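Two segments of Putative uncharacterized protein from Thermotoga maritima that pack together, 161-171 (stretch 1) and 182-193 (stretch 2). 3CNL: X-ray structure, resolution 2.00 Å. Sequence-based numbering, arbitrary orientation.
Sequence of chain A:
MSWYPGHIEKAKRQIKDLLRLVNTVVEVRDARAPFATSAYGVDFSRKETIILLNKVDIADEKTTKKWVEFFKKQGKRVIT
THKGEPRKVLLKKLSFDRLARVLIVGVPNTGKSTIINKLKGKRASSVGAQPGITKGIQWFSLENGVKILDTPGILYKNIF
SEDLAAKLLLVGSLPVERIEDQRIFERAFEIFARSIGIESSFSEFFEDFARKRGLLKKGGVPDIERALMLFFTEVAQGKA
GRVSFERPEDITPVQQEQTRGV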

# COMPACT_ATOMS: atom_id res chain seq x y z
N SER A 161 2.12 2.47 -17.08
CA SER A 161 2.49 3.88 -17.00
C SER A 161 3.67 4.13 -16.07
O SER A 161 3.95 3.38 -15.13
N GLU A 162 4.38 5.22 -16.36
CA GLU A 162 5.51 5.65 -15.57
C GLU A 162 5.01 6.16 -14.20
O GLU A 162 5.63 5.90 -13.16
N ASP A 163 3.88 6.86 -14.23
CA ASP A 163 3.30 7.41 -13.02
C ASP A 163 2.88 6.30 -12.02
O ASP A 163 3.13 6.40 -10.82
N LEU A 164 2.27 5.23 -12.53
CA LEU A 164 1.88 4.10 -11.67
C LEU A 164 3.10 3.40 -11.04
O LEU A 164 3.12 3.13 -9.84
N ALA A 165 4.14 3.16 -11.83
CA ALA A 165 5.38 2.58 -11.30
C ALA A 165 6.00 3.49 -10.23
O ALA A 165 6.43 3.01 -9.18
N ALA A 166 6.04 4.80 -10.50
CA ALA A 166 6.63 5.76 -9.58
C ALA A 166 5.90 5.74 -8.23
O ALA A 166 6.53 5.69 -7.19
N LYS A 167 4.57 5.71 -8.27
CA LYS A 167 3.73 5.70 -7.05
C LYS A 167 3.85 4.39 -6.26
O LYS A 167 3.95 4.40 -5.01
N LEU A 168 3.86 3.27 -6.97
CA LEU A 168 4.14 1.98 -6.34
C LEU A 168 5.55 1.89 -5.75
O LEU A 168 5.76 1.22 -4.74
N LEU A 169 6.52 2.54 -6.39
CA LEU A 169 7.84 2.67 -5.77
C LEU A 169 7.80 3.44 -4.45
O LEU A 169 8.44 3.05 -3.46
N LEU A 170 7.09 4.55 -4.46
CA LEU A 170 7.01 5.43 -3.28
C LEU A 170 6.35 4.76 -2.05
O LEU A 170 6.67 5.09 -0.92
N VAL A 171 5.42 3.84 -2.28
CA VAL A 171 4.80 3.10 -1.17
C VAL A 171 5.51 1.75 -0.87
O VAL A 171 5.06 0.98 -0.03
N GLN A 182 15.08 5.19 -15.89
CA GLN A 182 15.47 6.22 -14.90
C GLN A 182 14.40 7.30 -14.74
O GLN A 182 14.35 7.99 -13.71
N ARG A 183 13.57 7.45 -15.77
CA ARG A 183 12.45 8.39 -15.76
C ARG A 183 11.39 8.04 -14.71
O ARG A 183 10.68 8.91 -14.22
N ILE A 184 11.32 6.77 -14.33
CA ILE A 184 10.46 6.35 -13.23
C ILE A 184 10.99 6.84 -11.88
O ILE A 184 10.20 7.30 -11.05
N PHE A 185 12.31 6.77 -11.67
CA PHE A 185 12.92 7.39 -10.48
C PHE A 185 12.71 8.89 -10.45
O PHE A 185 12.37 9.44 -9.41
N GLU A 186 12.92 9.55 -11.58
CA GLU A 186 12.67 10.98 -11.69
C GLU A 186 11.21 11.37 -11.39
O GLU A 186 10.97 12.33 -10.63
N ARG A 187 10.26 10.63 -11.95
CA ARG A 187 8.82 10.83 -11.70
C ARG A 187 8.51 10.71 -10.20
O ARG A 187 7.81 11.53 -9.63
N ALA A 188 8.98 9.63 -9.60
CA ALA A 188 8.79 9.40 -8.16
C ALA A 188 9.36 10.54 -7.34
O ALA A 188 8.73 11.00 -6.39
N PHE A 189 10.57 10.99 -7.68
CA PHE A 189 11.16 12.13 -6.97
C PHE A 189 10.30 13.40 -7.17
O PHE A 189 10.02 14.12 -6.22
N GLU A 190 9.86 13.64 -8.40
CA GLU A 190 8.98 14.78 -8.70
C GLU A 190 7.71 14.78 -7.82
O GLU A 190 7.34 15.79 -7.23
N ILE A 191 7.08 13.62 -7.72
CA ILE A 191 5.88 13.46 -6.89
C ILE A 191 6.22 13.73 -5.43
O ILE A 191 5.51 14.50 -4.77
N PHE A 192 7.32 13.15 -4.96
CA PHE A 192 7.79 13.41 -3.62
C PHE A 192 8.05 14.91 -3.40
O PHE A 192 7.52 15.52 -2.45
N ALA A 193 8.86 15.49 -4.27
CA ALA A 193 9.31 16.86 -4.15
C ALA A 193 8.12 17.79 -4.09
O ALA A 193 8.05 18.65 -3.21

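How does the polar end of the contact begin? Ser161, with chi1 in p, stays clear of the second helix and caps the first instead, its OG accepting from Leu164 N at 3.1 Å. Glu162 follows in t, t; its CA-to-CB bond points sideways, but the end of the side chain comes nearer, so that its OE1 lies 3.5 Å from Arg183 CB and its OE2 3.1 Å from Arg187 CG. These are contacts with aliphatic carbons rather than salt bridges. A water joins the two helices here, 2.9 Å from Arg183 O and, through a weak bond, 3.4 Å from Glu162 OE2.

What holds Arg187 against the first helix? Asp163, a t rotamer, spreads its carboxylate between two cations. Its OD1 accepts a very short hydrogen bond, 2.5 Å, from Arg187 NH2 in a salt bridge across the helices, meeting the guanidinium at its edge, near the plane. Its OD2 pairs with Lys167 NZ at 2.7 Å, one turn along the same helix. Arg187 has an off-rotamer chi1 of -140°, and its other side is engaged too: NH1 forms a salt bridge to Glu190 OE2 at 2.7 Å, so the guanidinium links acids from both helices.

Why can the helices come so close in the middle? Small residues meet there: the axes approach to 8.2 Å at a crossing angle of -65°, and the CA atoms of Ala166 and Ala188 lie 4.5 Å apart. Ala165 points toward the second helix, its CB 3.8 Å from Ile184 CG2. Ala166 is a knob among Ile184, Arg187, Ala188 and Ile191; its CB reaches the backbone itself, 3.5 Å from Ala188 N, and sits 3.9 Å from Ala188 CB. Ile191, in m, t, returns the arrangement as a knob among Asp163, Ala166, Lys167 and Leu170. The aliphatic part of Lys167 lines that hole, with its CG 4.0 Å from Ile191 CD1.

Which side chains close the far end? Leu168 turns elsewhere, leaving two leucines pointing in. Leu169, in t, p, places CD2 3.7 Å from Phe185 CD1, an oblique approach to the ring, and 3.9 Å from Ala188 CB. The Phe185 CA-to-CB bond points away, yet its m rotamer brings the ring back within reach. Leu170, in m, t, sets CD1 3.7 Å from Ile191 CG2 and CD2 4.2 Å from Phe192 CB, while its CG lies 4.1 Å from Ala188 CB. Ala188 thus touches Ala166 and both leucines. Val171, just past the helix, makes no contact.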

# COMPACT_ATOMS: atom_id res chain seq x y z
CB SER A 161 1.28 4.72 -16.60
OG SER A 161 0.94 4.52 -15.24
CB GLU A 162 6.26 6.72 -16.36
CG GLU A 162 7.18 7.62 -15.60
CD GLU A 162 7.60 8.81 -16.45
OE1 GLU A 162 8.32 8.58 -17.46
OE2 GLU A 162 7.21 9.95 -16.11
CB ASP A 163 2.11 8.29 -13.38
CG ASP A 163 1.52 8.97 -12.18
OD1 ASP A 163 2.18 9.87 -11.62
OD2 ASP A 163 0.40 8.62 -11.81
CB LEU A 164 1.00 3.10 -12.44
CG LEU A 164 0.59 1.84 -11.66
CD1 LEU A 164 -0.27 2.18 -10.45
CD2 LEU A 164 -0.10 0.79 -12.58
CB ALA A 165 6.38 2.31 -12.44
CB ALA A 166 6.57 7.14 -10.19
CB LYS A 167 2.28 6.02 -7.43
CG LYS A 167 2.04 7.51 -7.64
CD LYS A 167 0.83 7.78 -8.50
CE LYS A 167 0.55 9.28 -8.52
NZ LYS A 167 -0.52 9.62 -9.51
CB LEU A 168 3.89 0.82 -7.30
CG LEU A 168 2.45 0.58 -7.76
CD1 LEU A 168 2.44 -0.48 -8.85
CD2 LEU A 168 1.60 0.12 -6.56
CB LEU A 169 8.81 3.37 -6.76
CG LEU A 169 10.22 3.70 -6.28
CD1 LEU A 169 10.97 2.41 -6.00
CD2 LEU A 169 10.95 4.50 -7.37
CB LEU A 170 6.25 6.73 -3.66
CG LEU A 170 6.99 7.78 -4.50
CD1 LEU A 170 6.06 8.82 -5.15
CD2 LEU A 170 8.05 8.49 -3.69
CB VAL A 171 3.26 2.90 -1.38
CG1 VAL A 171 2.55 4.26 -1.40
CG2 VAL A 171 2.98 2.13 -2.66
CB GLN A 182 16.82 6.85 -15.28
CG GLN A 182 16.80 7.70 -16.55
CD GLN A 182 18.14 8.37 -16.82
OE1 GLN A 182 18.23 9.59 -16.72
NE2 GLN A 182 19.17 7.59 -17.15
CB ARG A 183 11.82 8.49 -17.15
CG ARG A 183 12.75 9.19 -18.15
CD ARG A 183 12.18 9.20 -19.55
NE ARG A 183 12.15 7.85 -20.09
CZ ARG A 183 12.05 7.55 -21.38
NH1 ARG A 183 11.98 8.51 -22.29
NH2 ARG A 183 12.04 6.28 -21.74
CB ILE A 184 10.24 4.82 -13.25
CG1 ILE A 184 9.43 4.44 -14.48
CG2 ILE A 184 9.56 4.36 -11.94
CD1 ILE A 184 9.39 2.93 -14.77
CB PHE A 185 14.42 7.11 -10.36
CG PHE A 185 14.76 5.66 -10.17
CD1 PHE A 185 14.20 4.93 -9.12
CD2 PHE A 185 15.66 5.03 -11.02
CE1 PHE A 185 14.52 3.60 -8.94
CE2 PHE A 185 16.01 3.68 -10.85
CZ PHE A 185 15.42 2.96 -9.81
CB GLU A 186 13.13 11.50 -13.05
CG GLU A 186 14.64 11.36 -13.21
CD GLU A 186 15.15 11.68 -14.60
OE1 GLU A 186 16.34 12.00 -14.71
OE2 GLU A 186 14.39 11.59 -15.59
CB ARG A 187 8.02 9.73 -12.41
CG ARG A 187 6.70 10.13 -13.08
CD ARG A 187 5.54 10.53 -12.22
NE ARG A 187 5.40 11.99 -12.20
CZ ARG A 187 4.35 12.69 -11.79
NH1 ARG A 187 4.43 14.01 -11.80
NH2 ARG A 187 3.23 12.11 -11.37
CB ALA A 188 9.44 8.09 -7.75
CB PHE A 189 12.63 12.38 -7.38
CG PHE A 189 13.26 13.54 -6.66
CD1 PHE A 189 13.52 13.46 -5.29
CD2 PHE A 189 13.55 14.72 -7.32
CE1 PHE A 189 14.07 14.55 -4.60
CE2 PHE A 189 14.11 15.80 -6.65
CZ PHE A 189 14.37 15.72 -5.29
CB GLU A 190 8.60 14.77 -10.19
CG GLU A 190 7.71 15.91 -10.65
CD GLU A 190 7.50 15.89 -12.15
OE1 GLU A 190 8.01 16.79 -12.83
OE2 GLU A 190 6.85 14.94 -12.66
CB ILE A 191 5.25 12.05 -7.04
CG1 ILE A 191 4.75 11.83 -8.46
CG2 ILE A 191 4.08 11.84 -6.02
CD1 ILE A 191 4.54 10.36 -8.79
CB PHE A 192 9.05 12.59 -3.31
CG PHE A 192 9.63 12.89 -1.96
CD1 PHE A 192 9.03 12.37 -0.82
CD2 PHE A 192 10.73 13.74 -1.83
CE1 PHE A 192 9.54 12.66 0.43
CE2 PHE A 192 11.24 14.04 -0.57
CZ PHE A 192 10.65 13.51 0.56
CB ALA A 193 10.20 17.23 -5.31
O HOH W 1 10.09 11.51 -15.36